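Local coordinates for protein pectate lyase II (Xanthomonas campestris pv. campestris, PDB 2QY1) that probably cleaves pectate by lyase chemistry, as a secreted enzyme of polysaccharide lyase family 1, at residues A239-S243 / N244-N248; N269-G272 / S273-W277; A316-I319 / A320-A324. The protein carries 2 engineered substitutions. One frame throughout, in Å; residues are numbered along the deposited sequence.

Contact 1: residues A239-S243 / N244-N248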
loop_
_atom_site.group_PDB
_atom_site.type_symbol
_atom_site.label_atom_id
_atom_site.label_comp_id
_atom_site.label_asym_id
_atom_site.label_seq_id
_atom_site.Cartn_x
_atom_site.Cartn_y
_atom_site.Cartn_z
ATOM N N ALA A 239 -11.140 10.062 5.694
ATOM C CA ALA A 239 -10.937 9.512 4.357
ATOM C C ALA A 239 -12.040 9.955 3.402
ATOM O O ALA A 239 -13.226 9.755 3.673
ATOM C CB ALA A 239 -10.867 7.995 4.413
ATOM N N LYS A 240 -11.645 10.574 2.293
ATOM C CA LYS A 240 -12.568 10.829 1.197
ATOM C C LYS A 240 -12.639 9.554 0.357
ATOM O O LYS A 240 -11.689 9.211 -0.350
ATOM C CB LYS A 240 -12.117 12.029 0.356
ATOM C CG LYS A 240 -13.093 12.399 -0.752
ATOM C CD LYS A 240 -12.656 13.649 -1.503
ATOM C CE LYS A 240 -13.692 14.055 -2.543
ATOM N NZ LYS A 240 -14.956 14.564 -1.934
ATOM N N ILE A 241 -13.765 8.854 0.462
ATOM C CA ILE A 241 -13.958 7.565 -0.201
ATOM C C ILE A 241 -14.910 7.748 -1.383
ATOM O O ILE A 241 -16.115 7.933 -1.201
ATOM C CB ILE A 241 -14.482 6.491 0.791
ATOM C CG1 ILE A 241 -13.528 6.362 1.987
ATOM C CG2 ILE A 241 -14.676 5.143 0.089
ATOM C CD1 ILE A 241 -14.056 5.507 3.134
ATOM N N GLU A 242 -14.352 7.683 -2.591
ATOM C CA GLU A 242 -15.043 8.139 -3.797
ATOM C C GLU A 242 -14.963 7.136 -4.949
ATOM O O GLU A 242 -13.888 6.639 -5.271
ATOM C CB GLU A 242 -14.448 9.485 -4.228
ATOM C CG GLU A 242 -15.090 10.122 -5.450
ATOM C CD GLU A 242 -14.407 11.411 -5.887
ATOM O OE1 GLU A 242 -14.895 12.030 -6.853
ATOM O OE2 GLU A 242 -13.389 11.808 -5.275
ATOM N N SER A 243 -16.110 6.847 -5.563
ATOM C CA SER A 243 -16.176 6.060 -6.804
ATOM C C SER A 243 -15.384 4.746 -6.800
ATOM O O SER A 243 -14.758 4.382 -7.801
ATOM C CB SER A 243 -15.767 6.925 -8.006
ATOM O OG SER A 243 -16.689 7.981 -8.209
ATOM N N ASN A 244 -15.410 4.041 -5.674
ATOM C CA ASN A 244 -14.827 2.708 -5.593
ATOM C C ASN A 244 -15.852 1.665 -6.040
ATOM O O ASN A 244 -17.036 1.972 -6.199
ATOM C CB ASN A 244 -14.335 2.409 -4.169
ATOM C CG ASN A 244 -13.335 3.437 -3.659
ATOM O OD1 ASN A 244 -13.694 4.361 -2.929
ATOM N ND2 ASN A 244 -12.079 3.284 -4.046
ATOM N N TYR A 245 -15.387 0.439 -6.250
ATOM C CA TYR A 245 -16.249 -0.683 -6.609
ATOM C C TYR A 245 -16.098 -1.747 -5.524
ATOM O O TYR A 245 -15.041 -2.370 -5.407
ATOM C CB TYR A 245 -15.833 -1.239 -7.976
ATOM C CG TYR A 245 -16.827 -2.171 -8.647
ATOM C CD1 TYR A 245 -17.522 -1.767 -9.787
ATOM C CD2 TYR A 245 -17.050 -3.463 -8.165
ATOM C CE1 TYR A 245 -18.421 -2.618 -10.422
ATOM C CE2 TYR A 245 -17.950 -4.321 -8.791
ATOM C CZ TYR A 245 -18.631 -3.891 -9.918
ATOM O OH TYR A 245 -19.522 -4.730 -10.541
ATOM N N PHE A 246 -17.150 -1.931 -4.726
ATOM C CA PHE A 246 -17.147 -2.899 -3.628
ATOM C C PHE A 246 -18.021 -4.108 -3.958
ATOM O O PHE A 246 -19.167 -3.951 -4.387
ATOM C CB PHE A 246 -17.683 -2.266 -2.337
ATOM C CG PHE A 246 -16.862 -1.120 -1.812
ATOM C CD1 PHE A 246 -17.231 0.194 -2.079
ATOM C CD2 PHE A 246 -15.737 -1.352 -1.017
ATOM C CE1 PHE A 246 -16.488 1.260 -1.582
ATOM C CE2 PHE A 246 -14.988 -0.292 -0.516
ATOM C CZ PHE A 246 -15.362 1.018 -0.802
ATOM N N GLU A 247 -17.482 -5.309 -3.751
ATOM C CA GLU A 247 -18.282 -6.542 -3.791
ATOM C C GLU A 247 -17.613 -7.650 -2.983
ATOM O O GLU A 247 -16.391 -7.643 -2.812
ATOM C CB GLU A 247 -18.561 -7.004 -5.230
ATOM C CG GLU A 247 -17.324 -7.349 -6.058
ATOM C CD GLU A 247 -17.669 -7.858 -7.445
ATOM O OE1 GLU A 247 -18.866 -8.076 -7.728
ATOM O OE2 GLU A 247 -16.741 -8.045 -8.258
ATOM N N ASN A 248 -18.420 -8.591 -2.490
ATOM C CA ASN A 248 -17.934 -9.697 -1.659
ATOM C C ASN A 248 -16.954 -9.206 -0.587
ATOM O O ASN A 248 -15.801 -9.633 -0.529
ATOM C CB ASN A 248 -17.311 -10.798 -2.529
ATOM C CG ASN A 248 -18.262 -11.300 -3.608
ATOM O OD1 ASN A 248 -17.938 -11.277 -4.795
ATOM N ND2 ASN A 248 -19.442 -11.748 -3.197
#
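Between Glu242 and Asn244 the chain turns a corner at Ser243, whose left-handed backbone angles (phi 49°, psi 39°) end one strand and let the next start at Tyr245. The bend is so short that Glu242 O lies 3.0 Å from Asn244 N, at an angle too poor for a hydrogen bond. Inside the corner, the Asn244 side chain folds back over its own turn, bringing CG within 3.6 Å of Glu242 O, and it crosses Ile241 at about a right angle. Ile241 sets its CG2 anti to the backbone N, and this methyl borders both the Asn244 amide and Phe246. It meets the Phe246 ring at the edge, close to the ring plane, with CG2 to CZ at 4.3 Å. The ring itself stacks on Phe223. Glu242 sets off away from 244-248, and Tyr245, which sets off away from 239-243, stacks with Tyr270. The chemistry implies a divided corner, in which apolar groups and one buried amide fill the inner side, consistent with the asparagine ladder of pectate lyases, while the buried Glu242 carboxylate, on the opposite side of the strand from Ile241, is satisfied by hydrogen bonds from Tyr306 and His217.

Contact 2: residues N269-G272 / S273-W277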
loop_
_atom_site.group_PDB
_atom_site.type_symbol
_atom_site.label_atom_id
_atom_site.label_comp_id
_atom_site.label_asym_id
_atom_site.label_seq_id
_atom_site.Cartn_x
_atom_site.Cartn_y
_atom_site.Cartn_z
ATOM N N ASN A 269 -19.808 5.784 -4.658
ATOM C CA ASN A 269 -19.274 4.425 -4.569
ATOM C C ASN A 269 -20.233 3.404 -5.166
ATOM O O ASN A 269 -21.434 3.454 -4.907
ATOM C CB ASN A 269 -18.947 4.062 -3.116
ATOM C CG ASN A 269 -17.834 4.914 -2.537
ATOM O OD1 ASN A 269 -18.076 5.780 -1.698
ATOM N ND2 ASN A 269 -16.609 4.678 -2.990
ATOM N N TYR A 270 -19.702 2.496 -5.982
ATOM C CA TYR A 270 -20.485 1.380 -6.502
ATOM C C TYR A 270 -20.500 0.263 -5.468
ATOM O O TYR A 270 -19.453 -0.283 -5.114
ATOM C CB TYR A 270 -19.924 0.863 -7.834
ATOM C CG TYR A 270 -20.760 -0.241 -8.458
ATOM C CD1 TYR A 270 -21.670 0.036 -9.481
ATOM C CD2 TYR A 270 -20.652 -1.562 -8.016
ATOM C CE1 TYR A 270 -22.446 -0.974 -10.051
ATOM C CE2 TYR A 270 -21.426 -2.577 -8.576
ATOM C CZ TYR A 270 -22.316 -2.276 -9.593
ATOM O OH TYR A 270 -23.075 -3.281 -10.149
ATOM N N VAL A 271 -21.696 -0.069 -4.994
ATOM C CA VAL A 271 -21.879 -1.117 -3.994
ATOM C C VAL A 271 -22.553 -2.325 -4.646
ATOM O O VAL A 271 -23.745 -2.290 -4.958
ATOM C CB VAL A 271 -22.710 -0.608 -2.788
ATOM C CG1 VAL A 271 -22.744 -1.643 -1.676
ATOM C CG2 VAL A 271 -22.143 0.707 -2.268
ATOM N N GLY A 272 -21.784 -3.387 -4.855
ATOM C CA GLY A 272 -22.288 -4.585 -5.527
ATOM C C GLY A 272 -22.909 -5.590 -4.577
ATOM O O GLY A 272 -23.370 -5.232 -3.489
ATOM N N SER A 273 -22.922 -6.852 -5.000
ATOM C CA SER A 273 -23.465 -7.942 -4.197
ATOM C C SER A 273 -22.442 -8.458 -3.184
ATOM O O SER A 273 -21.239 -8.214 -3.320
ATOM C CB SER A 273 -23.935 -9.084 -5.102
ATOM O OG SER A 273 -22.866 -9.571 -5.897
ATOM N N GLY A 274 -22.934 -9.157 -2.164
ATOM C CA GLY A 274 -22.079 -9.816 -1.179
ATOM C C GLY A 274 -21.438 -8.909 -0.145
ATOM O O GLY A 274 -20.352 -9.207 0.356
ATOM N N ILE A 275 -22.103 -7.802 0.175
ATOM C CA ILE A 275 -21.664 -6.927 1.259
ATOM C C ILE A 275 -22.185 -7.481 2.577
ATOM O O ILE A 275 -23.391 -7.690 2.736
ATOM C CB ILE A 275 -22.180 -5.470 1.091
ATOM C CG1 ILE A 275 -22.020 -4.972 -0.357
ATOM C CG2 ILE A 275 -21.518 -4.536 2.111
ATOM C CD1 ILE A 275 -20.588 -4.773 -0.834
ATOM N N THR A 276 -21.277 -7.732 3.516
ATOM C CA THR A 276 -21.661 -8.187 4.854
ATOM C C THR A 276 -21.056 -7.291 5.929
ATOM O O THR A 276 -20.106 -6.552 5.671
ATOM C CB THR A 276 -21.280 -9.665 5.116
ATOM O OG1 THR A 276 -19.867 -9.841 4.963
ATOM C CG2 THR A 276 -22.020 -10.596 4.162
ATOM N N TRP A 277 -21.620 -7.354 7.131
ATOM C CA TRP A 277 -21.174 -6.525 8.242
ATOM C C TRP A 277 -21.071 -7.337 9.528
ATOM O O TRP A 277 -21.797 -8.317 9.715
ATOM C CB TRP A 277 -22.132 -5.350 8.451
ATOM C CG TRP A 277 -22.240 -4.424 7.277
ATOM C CD1 TRP A 277 -23.164 -4.476 6.270
ATOM C CD2 TRP A 277 -21.398 -3.300 6.991
ATOM N NE1 TRP A 277 -22.945 -3.457 5.373
ATOM C CE2 TRP A 277 -21.869 -2.719 5.792
ATOM C CE3 TRP A 277 -20.290 -2.730 7.632
ATOM C CZ2 TRP A 277 -21.269 -1.593 5.220
ATOM C CZ3 TRP A 277 -19.694 -1.611 7.064
ATOM C CH2 TRP A 277 -20.187 -1.052 5.870
HETATM O O HOH W 1 -24.775 -6.459 -1.499
#
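Val271 and Ile275 meet across a turn of three residues, Gly272 to Gly274, and supply its tightly packed side. Their side chains cross at about a right angle, and the closest carbons are the two CG1 atoms, with Val271 CG1 3.7 Å from Ile275 CG1. The terminal methyl follows, Ile275 CD1 lying 3.9 Å from Val271 CG1. Ile275 also reaches over the carbonyl of the turn, its CG1 standing 3.4 Å from Gly272 O. Two torsions bring this about: CG1 is anti to the carbonyl carbon of Ile275 (chi1 -44°), and a second bend folds CD1 back (chi2 -68°). On the Val271 side, CG1 takes the position anti to the backbone N. Trp292 touches the same valine from a loop, and Ile275 rests on Ile249 of strand 245-255.

The other side is looser and wet. No backbone bond closes the turn directly; a water does the bridging. It donates a firm hydrogen bond to Gly272 O at 2.7 Å and accepts a weak one from Ile275 N at 3.4 Å. Ser273 is exposed at the bend; the first bond of its side chain is directed away from 269-272, although CB still borders Gly272. Gly274 follows with a positive phi of 76°, a value that suits glycine and turns the chain into the weakly bonded strand at 275-276.

What holds the turn in place lies largely in the neighbouring coil: Ser273 bonds through its backbone to Asn248 and Thr276 to Ile249. A strand, a short corner and another strand, each running parallel to the coil before, is the pattern of the right-handed parallel beta-helix, the fold of polysaccharide lyase family 1.

Contact 3: residues A316-I319 / A320-A324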
loop_
_atom_site.group_PDB
_atom_site.type_symbol
_atom_site.label_atom_id
_atom_site.label_comp_id
_atom_site.label_asym_id
_atom_site.label_seq_id
_atom_site.Cartn_x
_atom_site.Cartn_y
_atom_site.Cartn_z
ATOM N N ALA A 316 -13.815 -3.369 -14.194
ATOM C CA ALA A 316 -13.196 -3.698 -15.481
ATOM C C ALA A 316 -11.898 -2.927 -15.716
ATOM O O ALA A 316 -10.891 -3.508 -16.131
ATOM C CB ALA A 316 -14.180 -3.459 -16.624
ATOM N N LYS A 317 -11.927 -1.623 -15.437
ATOM C CA LYS A 317 -10.761 -0.756 -15.611
ATOM C C LYS A 317 -9.577 -1.218 -14.760
ATOM O O LYS A 317 -8.460 -1.339 -15.266
ATOM C CB LYS A 317 -11.131 0.711 -15.320
ATOM C CG LYS A 317 -9.964 1.678 -15.050
ATOM C CD LYS A 317 -8.978 1.820 -16.218
ATOM C CE LYS A 317 -9.491 2.727 -17.322
ATOM N NZ LYS A 317 -8.504 2.789 -18.439
ATOM N N VAL A 318 -9.833 -1.487 -13.482
ATOM C CA VAL A 318 -8.784 -1.910 -12.554
ATOM C C VAL A 318 -8.240 -3.300 -12.897
ATOM O O VAL A 318 -7.029 -3.498 -12.912
ATOM C CB VAL A 318 -9.255 -1.810 -11.078
ATOM C CG1 VAL A 318 -8.294 -2.508 -10.139
ATOM C CG2 VAL A 318 -9.406 -0.346 -10.673
ATOM N N ILE A 319 -9.122 -4.249 -13.204
ATOM C CA ILE A 319 -8.679 -5.570 -13.658
ATOM C C ILE A 319 -7.740 -5.446 -14.865
ATOM O O ILE A 319 -6.734 -6.152 -14.951
ATOM C CB ILE A 319 -9.872 -6.523 -13.955
ATOM C CG1 ILE A 319 -10.493 -7.016 -12.642
ATOM C CG2 ILE A 319 -9.425 -7.720 -14.808
ATOM C CD1 ILE A 319 -11.887 -7.630 -12.787
ATOM N N ALA A 320 -8.052 -4.516 -15.764
ATOM C CA ALA A 320 -7.280 -4.323 -16.993
ATOM C C ALA A 320 -5.934 -3.611 -16.798
ATOM O O ALA A 320 -5.009 -3.808 -17.592
ATOM C CB ALA A 320 -8.119 -3.580 -18.027
ATOM N N THR A 321 -5.825 -2.795 -15.751
ATOM C CA THR A 321 -4.690 -1.874 -15.614
ATOM C C THR A 321 -3.821 -2.069 -14.367
ATOM O O THR A 321 -2.661 -1.656 -14.363
ATOM C CB THR A 321 -5.146 -0.396 -15.649
ATOM O OG1 THR A 321 -6.047 -0.143 -14.562
ATOM C CG2 THR A 321 -5.825 -0.057 -16.978
ATOM N N ALA A 322 -4.376 -2.675 -13.318
ATOM C CA ALA A 322 -3.671 -2.779 -12.035
ATOM C C ALA A 322 -2.621 -3.880 -11.999
ATOM O O ALA A 322 -2.826 -4.968 -12.544
ATOM C CB ALA A 322 -4.656 -2.955 -10.889
ATOM N N GLY A 323 -1.497 -3.581 -11.350
ATOM C CA GLY A 323 -0.440 -4.557 -11.118
ATOM C C GLY A 323 0.749 -4.414 -12.047
ATOM O O GLY A 323 0.759 -3.564 -12.940
ATOM N N ALA A 324 1.758 -5.246 -11.814
ATOM C CA ALA A 324 2.953 -5.281 -12.646
ATOM C C ALA A 324 2.679 -6.056 -13.933
ATOM O O ALA A 324 1.730 -6.840 -14.006
ATOM C CB ALA A 324 4.112 -5.901 -11.879
HETATM O O HOH W 2 -5.085 -6.602 -12.661
#
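Residues 316 to 321 form the last turns of helix 314-321, and from Ala322, where helical angles are lost, the chain runs on extended. This is a helix C-terminus lying on the outside of the parallel beta-helix, where Val318 and Ile319 pack on Arg200 and Tyr222. Ala320 N makes a regular i+4 bond to Ala316 O at 3.0 Å. Val318 O then takes two donors. Ala322 N makes a second i+4 bond, approaching in the carbonyl plane at 2.8 Å with an N-H...O angle of 157°. The i+3 bond from Thr321 N, well above that plane and longer at 3.2 Å, is consistent with a tightened last turn.

Thr321 adds a side-chain bond: its OG1 donates to Lys317 O at 2.8 Å, coming in 40° above the carbonyl plane. With chi1 at 61° the hydroxyl lies between the backbone N and the carbonyl carbon, facing Lys317 O. Its methyl faces the lysine, whose chain bends at both chi2 and chi3 and brings CD across the threonine at a slant, 3.7 Å from Thr321 CG2. The ammonium of Lys317 is held elsewhere, by the backbone O of Glu330. On another side of the helix, Val318 CG1 touches Ala322 CB at 3.7 Å, carrying the apolar packing past the last turn.

Around the helix end, the carbonyls of Ile319 and Ala322 have other partners. Lys326 bonds to Ala322 O and, weakly, to Ile319 O, and a single water donates to both of these oxygens, 2.9 Å from Ile319 O and 2.8 Å from Ala322 O.

Contacts 1 and 2 are corners of neighbouring coils, with centres 9 Å apart, and they join directly: Asn244 O to Tyr270 N and Phe246 O to Gly272 N are both probable hydrogen bonds of 2.7 Å. Contact 3 stands apart, its centre 16 Å from that of contact 1 and 20 Å from that of contact 2, with nearest atoms about 6 and 9 Å away. Strand 215-226 nevertheless connects it to contact 1, because Tyr222 lies against Val318 and Ile319 while its hydroxyl bonds to Glu247. Lys315, on the same helix as contact 3, also makes a salt bridge to Glu247. Tyr222 and Lys315 thus relate the outer helix to contact 1 without direct touch.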